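Local coordinates for tyrosine specific protein phosphatase (Trypanosoma cruzi, PDB 4AZ1), which probably removes phosphate from phosphotyrosine residues of proteins by hydrolysing the phosphate ester, at residues 60-65 against 109-114; 81-84 against 88-91. All coordinates share one frame; numbering follows the deposited sequence.

Contact 1 (60-65 against 109-114)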
ATOM      1  N   THR A  60       2.419 -17.728  16.086  1.00 51.57           N
ATOM      2  CA  THR A  60       1.066 -17.660  15.556  1.00 51.62           C
ATOM      3  C   THR A  60       0.931 -16.567  14.491  1.00 48.89           C
ATOM      4  O   THR A  60      -0.180 -16.142  14.150  1.00 44.91           O
ATOM      5  CB  THR A  60       0.048 -17.410  16.684  1.00 45.72           C
ATOM      6  OG1 THR A  60       0.351 -16.171  17.328  1.00 48.33           O
ATOM      7  CG2 THR A  60       0.100 -18.533  17.714  1.00 45.65           C
ATOM      8  N   LEU A  61       2.067 -16.124  13.961  1.00 49.74           N
ATOM      9  CA  LEU A  61       2.086 -15.070  12.948  1.00 44.26           C
ATOM     10  C   LEU A  61       1.245 -15.471  11.729  1.00 48.64           C
ATOM     11  O   LEU A  61       1.405 -16.565  11.195  1.00 46.16           O
ATOM     12  CB  LEU A  61       3.528 -14.783  12.522  1.00 46.80           C
ATOM     13  CG  LEU A  61       3.711 -13.703  11.449  1.00 43.84           C
ATOM     14  CD1 LEU A  61       3.353 -12.339  12.016  1.00 38.17           C
ATOM     15  CD2 LEU A  61       5.118 -13.703  10.944  1.00 47.95           C
ATOM     16  N   TYR A  62       0.332 -14.602  11.311  1.00 45.58           N
ATOM     17  CA  TYR A  62      -0.534 -14.906  10.173  1.00 52.22           C
ATOM     18  C   TYR A  62      -0.136 -14.040   8.981  1.00 56.40           C
ATOM     19  O   TYR A  62       0.140 -12.850   9.146  1.00 60.41           O
ATOM     20  CB  TYR A  62      -2.016 -14.692  10.534  1.00 46.23           C
ATOM     21  CG  TYR A  62      -2.985 -15.233   9.487  1.00 50.24           C
ATOM     22  CD1 TYR A  62      -3.361 -16.574   9.486  1.00 51.78           C
ATOM     23  CD2 TYR A  62      -3.521 -14.401   8.502  1.00 40.01           C
ATOM     24  CE1 TYR A  62      -4.241 -17.077   8.536  1.00 52.08           C
ATOM     25  CE2 TYR A  62      -4.400 -14.894   7.551  1.00 47.91           C
ATOM     26  CZ  TYR A  62      -4.758 -16.233   7.572  1.00 52.16           C
ATOM     27  OH  TYR A  62      -5.628 -16.729   6.625  1.00 52.58           O
ATOM     28  N   PRO A  63      -0.126 -14.626   7.775  1.00 52.19           N
ATOM     29  CA  PRO A  63      -0.557 -15.991   7.441  1.00 63.38           C
ATOM     30  C   PRO A  63       0.531 -17.066   7.487  1.00 67.49           C
ATOM     31  O   PRO A  63       0.275 -18.169   7.002  1.00 70.27           O
ATOM     32  CB  PRO A  63      -1.014 -15.840   5.990  1.00 67.77           C
ATOM     33  CG  PRO A  63      -0.044 -14.853   5.438  1.00 64.72           C
ATOM     34  CD  PRO A  63       0.180 -13.847   6.561  1.00 62.90           C
ATOM     35  N   GLN A  64       1.700 -16.765   8.045  1.00 63.40           N
ATOM     36  CA  GLN A  64       2.856 -17.666   7.946  1.00 74.69           C
ATOM     37  C   GLN A  64       2.664 -19.047   8.577  1.00 76.60           C
ATOM     38  O   GLN A  64       3.358 -19.995   8.213  1.00 85.51           O
ATOM     39  CB  GLN A  64       4.114 -16.998   8.515  1.00 82.28           C
ATOM     40  CG  GLN A  64       4.694 -15.870   7.648  1.00 84.32           C
ATOM     41  CD  GLN A  64       3.878 -14.575   7.696  1.00 80.64           C
ATOM     42  OE1 GLN A  64       2.801 -14.513   8.303  1.00 69.95           O
ATOM     43  NE2 GLN A  64       4.400 -13.531   7.055  1.00 80.04           N
ATOM     44  N   VAL A  65       1.724 -19.164   9.510  1.00 75.61           N
ATOM     45  CA  VAL A  65       1.505 -20.429  10.209  1.00 84.26           C
ATOM     46  C   VAL A  65       0.542 -21.368   9.477  1.00 94.36           C
ATOM     47  O   VAL A  65       0.363 -22.523   9.877  1.00 97.79           O
ATOM     48  CB  VAL A  65       1.029 -20.195  11.651  1.00 81.09           C
ATOM     49  CG1 VAL A  65       2.118 -19.499  12.436  1.00 82.78           C
ATOM     50  CG2 VAL A  65      -0.256 -19.370  11.664  1.00 69.03           C
ATOM     51  N   TYR A 109      -6.846 -11.513  -0.297  1.00 46.95           N
ATOM     52  CA  TYR A 109      -7.104 -12.131  -1.580  1.00 38.28           C
ATOM     53  C   TYR A 109      -6.642 -13.581  -1.629  1.00 43.27           C
ATOM     54  O   TYR A 109      -7.400 -14.460  -2.032  1.00 46.40           O
ATOM     55  CB  TYR A 109      -6.440 -11.335  -2.707  1.00 39.03           C
ATOM     56  CG  TYR A 109      -6.761 -11.903  -4.062  1.00 46.09           C
ATOM     57  CD1 TYR A 109      -7.973 -11.615  -4.687  1.00 43.76           C
ATOM     58  CD2 TYR A 109      -5.871 -12.753  -4.711  1.00 54.06           C
ATOM     59  CE1 TYR A 109      -8.283 -12.152  -5.925  1.00 55.93           C
ATOM     60  CE2 TYR A 109      -6.174 -13.292  -5.957  1.00 61.09           C
ATOM     61  CZ  TYR A 109      -7.379 -12.984  -6.555  1.00 64.61           C
ATOM     62  OH  TYR A 109      -7.685 -13.516  -7.786  1.00 74.35           O
ATOM     63  N   GLU A 110      -5.389 -13.823  -1.261  1.00 44.01           N
ATOM     64  CA  GLU A 110      -4.831 -15.172  -1.316  1.00 48.56           C
ATOM     65  C   GLU A 110      -5.514 -16.120  -0.319  1.00 51.59           C
ATOM     66  O   GLU A 110      -5.725 -17.299  -0.619  1.00 56.77           O
ATOM     67  CB  GLU A 110      -3.317 -15.142  -1.060  1.00 57.32           C
ATOM     68  CG  GLU A 110      -2.612 -16.477  -1.329  1.00 80.31           C
ATOM     69  CD  GLU A 110      -1.711 -16.907  -0.184  1.00 95.12           C
ATOM     70  OE1 GLU A 110      -1.203 -16.024   0.540  1.00 97.57           O
ATOM     71  OE2 GLU A 110      -1.518 -18.131  -0.003  1.00101.11           O
ATOM     72  N   LYS A 111      -5.861 -15.599   0.858  1.00 48.43           N
ATOM     73  CA  LYS A 111      -6.494 -16.414   1.892  1.00 55.51           C
ATOM     74  C   LYS A 111      -8.009 -16.499   1.738  1.00 53.94           C
ATOM     75  O   LYS A 111      -8.659 -17.240   2.480  1.00 49.17           O
ATOM     76  CB  LYS A 111      -6.130 -15.902   3.294  1.00 43.38           C
ATOM     77  CG  LYS A 111      -4.681 -16.147   3.657  1.00 43.23           C
ATOM     78  CD  LYS A 111      -4.371 -17.632   3.579  1.00 49.43           C
ATOM     79  CE  LYS A 111      -2.893 -17.910   3.788  1.00 62.28           C
ATOM     80  NZ  LYS A 111      -2.617 -19.384   3.952  1.00 69.01           N
ATOM     81  N   LYS A 112      -8.559 -15.753   0.777  1.00 46.42           N
ATOM     82  CA  LYS A 112     -10.000 -15.774   0.504  1.00 48.87           C
ATOM     83  C   LYS A 112     -10.793 -15.362   1.748  1.00 41.43           C
ATOM     84  O   LYS A 112     -11.816 -15.966   2.088  1.00 47.17           O
ATOM     85  CB  LYS A 112     -10.462 -17.163   0.011  1.00 51.11           C
ATOM     86  CG  LYS A 112      -9.672 -17.722  -1.181  1.00 55.94           C
ATOM     87  CD  LYS A 112      -9.647 -16.744  -2.348  1.00 59.71           C
ATOM     88  CE  LYS A 112      -8.605 -17.148  -3.401  1.00 68.33           C
ATOM     89  NZ  LYS A 112      -8.313 -16.036  -4.356  1.00 58.63           N
ATOM     90  N   ILE A 113     -10.315 -14.331   2.429  1.00 43.50           N
ATOM     91  CA  ILE A 113     -10.985 -13.851   3.627  1.00 43.12           C
ATOM     92  C   ILE A 113     -12.374 -13.324   3.259  1.00 49.41           C
ATOM     93  O   ILE A 113     -12.529 -12.586   2.278  1.00 40.61           O
ATOM     94  CB  ILE A 113     -10.139 -12.782   4.331  1.00 43.01           C
ATOM     95  CG1 ILE A 113      -8.818 -13.399   4.807  1.00 39.08           C
ATOM     96  CG2 ILE A 113     -10.907 -12.153   5.487  1.00 34.80           C
ATOM     97  CD1 ILE A 113      -8.995 -14.619   5.722  1.00 37.99           C
ATOM     98  N   SER A 114     -13.389 -13.724   4.022  1.00 39.33           N
ATOM     99  CA  SER A 114     -14.763 -13.349   3.693  1.00 37.29           C
ATOM    100  C   SER A 114     -15.271 -12.144   4.506  1.00 41.36           C
ATOM    101  O   SER A 114     -16.171 -11.422   4.059  1.00 40.67           O
ATOM    102  CB  SER A 114     -15.691 -14.572   3.803  1.00 49.56           C
ATOM    103  OG  SER A 114     -17.032 -14.203   4.059  1.00 59.85           O
TER

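Contact 2 (81-84 against 88-91)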
ATOM      1  N   LEU A  81      -3.016 -15.451  14.230  1.00 43.37           N
ATOM      2  CA  LEU A  81      -4.179 -16.331  14.167  1.00 48.42           C
ATOM      3  C   LEU A  81      -4.696 -16.575  15.582  1.00 43.34           C
ATOM      4  O   LEU A  81      -3.977 -17.100  16.415  1.00 39.04           O
ATOM      5  CB  LEU A  81      -3.792 -17.677  13.540  1.00 44.11           C
ATOM      6  CG  LEU A  81      -4.941 -18.646  13.252  1.00 44.09           C
ATOM      7  CD1 LEU A  81      -5.918 -18.009  12.298  1.00 41.94           C
ATOM      8  CD2 LEU A  81      -4.460 -19.994  12.687  1.00 46.89           C
ATOM      9  N   ILE A  82      -5.933 -16.191  15.869  1.00 45.96           N
ATOM     10  CA  ILE A  82      -6.473 -16.494  17.185  1.00 47.02           C
ATOM     11  C   ILE A  82      -7.404 -17.693  17.123  1.00 45.20           C
ATOM     12  O   ILE A  82      -8.418 -17.657  16.427  1.00 44.44           O
ATOM     13  CB  ILE A  82      -7.219 -15.304  17.788  1.00 43.72           C
ATOM     14  CG1 ILE A  82      -6.375 -14.026  17.656  1.00 34.66           C
ATOM     15  CG2 ILE A  82      -7.565 -15.602  19.261  1.00 43.40           C
ATOM     16  CD1 ILE A  82      -5.132 -14.013  18.528  1.00 42.24           C
ATOM     17  N   ASP A  83      -7.066 -18.747  17.860  1.00 42.19           N
ATOM     18  CA  ASP A  83      -7.867 -19.965  17.876  1.00 49.34           C
ATOM     19  C   ASP A  83      -8.244 -20.292  19.321  1.00 50.98           C
ATOM     20  O   ASP A  83      -7.370 -20.519  20.161  1.00 51.56           O
ATOM     21  CB  ASP A  83      -7.072 -21.121  17.249  1.00 60.79           C
ATOM     22  CG  ASP A  83      -7.846 -22.447  17.227  1.00 68.58           C
ATOM     23  OD1 ASP A  83      -9.070 -22.456  16.946  1.00 66.84           O
ATOM     24  OD2 ASP A  83      -7.210 -23.494  17.477  1.00 77.76           O
ATOM     25  N   LEU A  84      -9.541 -20.296  19.616  1.00 48.12           N
ATOM     26  CA  LEU A  84     -10.013 -20.615  20.964  1.00 57.75           C
ATOM     27  C   LEU A  84     -10.904 -21.862  21.003  1.00 54.75           C
ATOM     28  O   LEU A  84     -11.724 -21.996  21.914  1.00 54.66           O
ATOM     29  CB  LEU A  84     -10.773 -19.424  21.553  1.00 55.72           C
ATOM     30  CG  LEU A  84      -9.982 -18.117  21.670  1.00 59.93           C
ATOM     31  CD1 LEU A  84     -10.890 -16.895  21.580  1.00 55.46           C
ATOM     32  CD2 LEU A  84      -9.185 -18.092  22.964  1.00 58.08           C
ATOM     33  N   HIS A  88     -15.391 -20.193  14.936  1.00 47.64           N
ATOM     34  CA  HIS A  88     -14.596 -19.245  14.161  1.00 47.69           C
ATOM     35  C   HIS A  88     -13.204 -19.026  14.742  1.00 47.11           C
ATOM     36  O   HIS A  88     -13.024 -18.959  15.969  1.00 49.98           O
ATOM     37  CB  HIS A  88     -15.319 -17.895  14.018  1.00 42.82           C
ATOM     38  CG  HIS A  88     -16.535 -17.958  13.153  1.00 53.92           C
ATOM     39  ND1 HIS A  88     -17.785 -18.278  13.646  1.00 54.82           N
ATOM     40  CD2 HIS A  88     -16.694 -17.770  11.820  1.00 51.69           C
ATOM     41  CE1 HIS A  88     -18.658 -18.271  12.656  1.00 57.51           C
ATOM     42  NE2 HIS A  88     -18.023 -17.963  11.538  1.00 56.66           N
ATOM     43  N   LYS A  89     -12.229 -18.924  13.843  1.00 46.08           N
ATOM     44  CA  LYS A  89     -10.898 -18.440  14.176  1.00 47.27           C
ATOM     45  C   LYS A  89     -10.846 -17.003  13.707  1.00 42.03           C
ATOM     46  O   LYS A  89     -11.677 -16.570  12.894  1.00 39.29           O
ATOM     47  CB  LYS A  89      -9.816 -19.234  13.438  1.00 53.81           C
ATOM     48  CG  LYS A  89      -9.814 -20.722  13.710  1.00 59.32           C
ATOM     49  CD  LYS A  89      -8.490 -21.334  13.266  1.00 66.45           C
ATOM     50  CE  LYS A  89      -8.479 -22.847  13.463  1.00 73.69           C
ATOM     51  NZ  LYS A  89      -7.107 -23.429  13.311  1.00 75.16           N
ATOM     52  N   PHE A  90      -9.863 -16.262  14.206  1.00 34.85           N
ATOM     53  CA  PHE A  90      -9.774 -14.852  13.898  1.00 38.05           C
ATOM     54  C   PHE A  90      -8.354 -14.502  13.510  1.00 40.87           C
ATOM     55  O   PHE A  90      -7.408 -15.184  13.912  1.00 38.37           O
ATOM     56  CB  PHE A  90     -10.221 -14.044  15.115  1.00 34.97           C
ATOM     57  CG  PHE A  90     -11.670 -14.240  15.447  1.00 38.82           C
ATOM     58  CD1 PHE A  90     -12.075 -15.286  16.279  1.00 34.37           C
ATOM     59  CD2 PHE A  90     -12.641 -13.409  14.889  1.00 32.94           C
ATOM     60  CE1 PHE A  90     -13.425 -15.481  16.567  1.00 41.77           C
ATOM     61  CE2 PHE A  90     -13.993 -13.597  15.171  1.00 38.88           C
ATOM     62  CZ  PHE A  90     -14.386 -14.636  16.012  1.00 45.59           C
ATOM     63  N   VAL A  91      -8.210 -13.461  12.700  1.00 36.06           N
ATOM     64  CA  VAL A  91      -6.910 -12.847  12.509  1.00 41.33           C
ATOM     65  C   VAL A  91      -6.952 -11.488  13.186  1.00 39.65           C
ATOM     66  O   VAL A  91      -7.640 -10.568  12.726  1.00 34.64           O
ATOM     67  CB  VAL A  91      -6.541 -12.708  11.018  1.00 41.16           C
ATOM     68  CG1 VAL A  91      -5.206 -12.009  10.878  1.00 39.22           C
ATOM     69  CG2 VAL A  91      -6.471 -14.089  10.363  1.00 40.60           C
TER
HETATM   70  O   HOH W   1     -11.351 -20.575  17.479  1.00 43.86           O

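Contact 1 (60-65 against 109-114)
One face of the Tyr62 ring is taken by Pro63, whose CB sits 3.7 Å above the plane over the ring centre, while Lys111 meets the hydroxyl end of the ring obliquely. In the tyrosine phosphatase fold this joins a loop leading to edge strand 79-82 with the C-terminal end of helix 101-110, where a Schellman motif turns the chain at Lys112 (phi 59°). The cis peptide bond between Tyr62 and Pro63 folds proline back under the aromatic ring of its own neighbour. A tyrosine suits the site because its ring is long enough to span the gap: with CG anti to the backbone N (chi1 -169°), Tyr62 OH reaches to 3.2 Å from Lys111 CG; Ile113 CD1 lies 4.1 Å from the same oxygen. No hydrogen bond crosses the contact. Lysine serves it with its methylenes, while its amine is hydrogen-bonded to Thr66 OG1, which also bonds to Pro63 O, so the polar end fastens to the same loop. Met107 of helix 101-110 touches both Tyr62 and Ile113. The bend of the Lys111 chain at chi2 (-58°) carries it past the tyrosine hydroxyl to Pro63, with Lys111 CE ending 3.6 Å from Pro63 CB.

Contact 2 (81-84 against 88-91)
Ile82 and Phe90 face each other as a hydrogen-bonded antiparallel pair, the tight part of a beta hairpin at the border of the phosphatase's central mixed sheet. Ile82 N reaches Phe90 O over 2.6 Å, and Phe90 N returns to Ile82 O at 3.0 Å. Ile82 O also lies at the edge of the Phe90 ring, near its plane. The beta-branched and aromatic residues suit a buried face: Ile82 CB and Phe90 CB are 4.2 Å apart, Ile82 continues onto Met263 of helix 255-266, and Phe90 makes an edge-to-face contact with Tyr240 of helix 232-247. Leu81 and Val91, a non-hydrogen-bonded pair, occupy the other face and touch more lightly, with Leu81 CD1 4.4 Å from Val91 CG2.

Toward the turn direct backbone bonding gives way to a polar, more solvent-exposed fringe. The extended chain of exposed Lys89 passes obliquely across the Asp83 carboxylate: Lys89 CE is 3.6 Å from Asp83 OD1, but Lys89 NZ stays 4.2 Å from Asp83 OD2, too far for a salt bridge. A water fills in where direct strand bonding has ceased: it accepts from Leu84 N and donates to both Asp83 OD1 and His88 O. Direct backbone bonds thus secure the Ile82-Phe90 pair, whereas the residues nearer the turn rely on a shared water and on a charge attraction that is probably modest, since solvent would screen it.

After helices 14-30 and 40-44 the chain reaches 60-65, then runs through a loop with residues 68-71 not modelled into strand 79-82, turns within a few residues, and returns as strand 90-93. Contact 2 closes this short hairpin. The chain goes on through helix 101-110, and the C-terminal end of that helix and the residues after it come back to 60-65, so contact 1 closes a much longer loop in which contact 2 is nested. The two also meet directly: Thr60 O lies 2.9 Å from Leu81 N, a probable hydrogen bond, and Tyr62 CD2 packs 3.5 Å from Val91 CG2. Together they tie the loop before the edge strand, the hairpin and the following helix into one side of the fold.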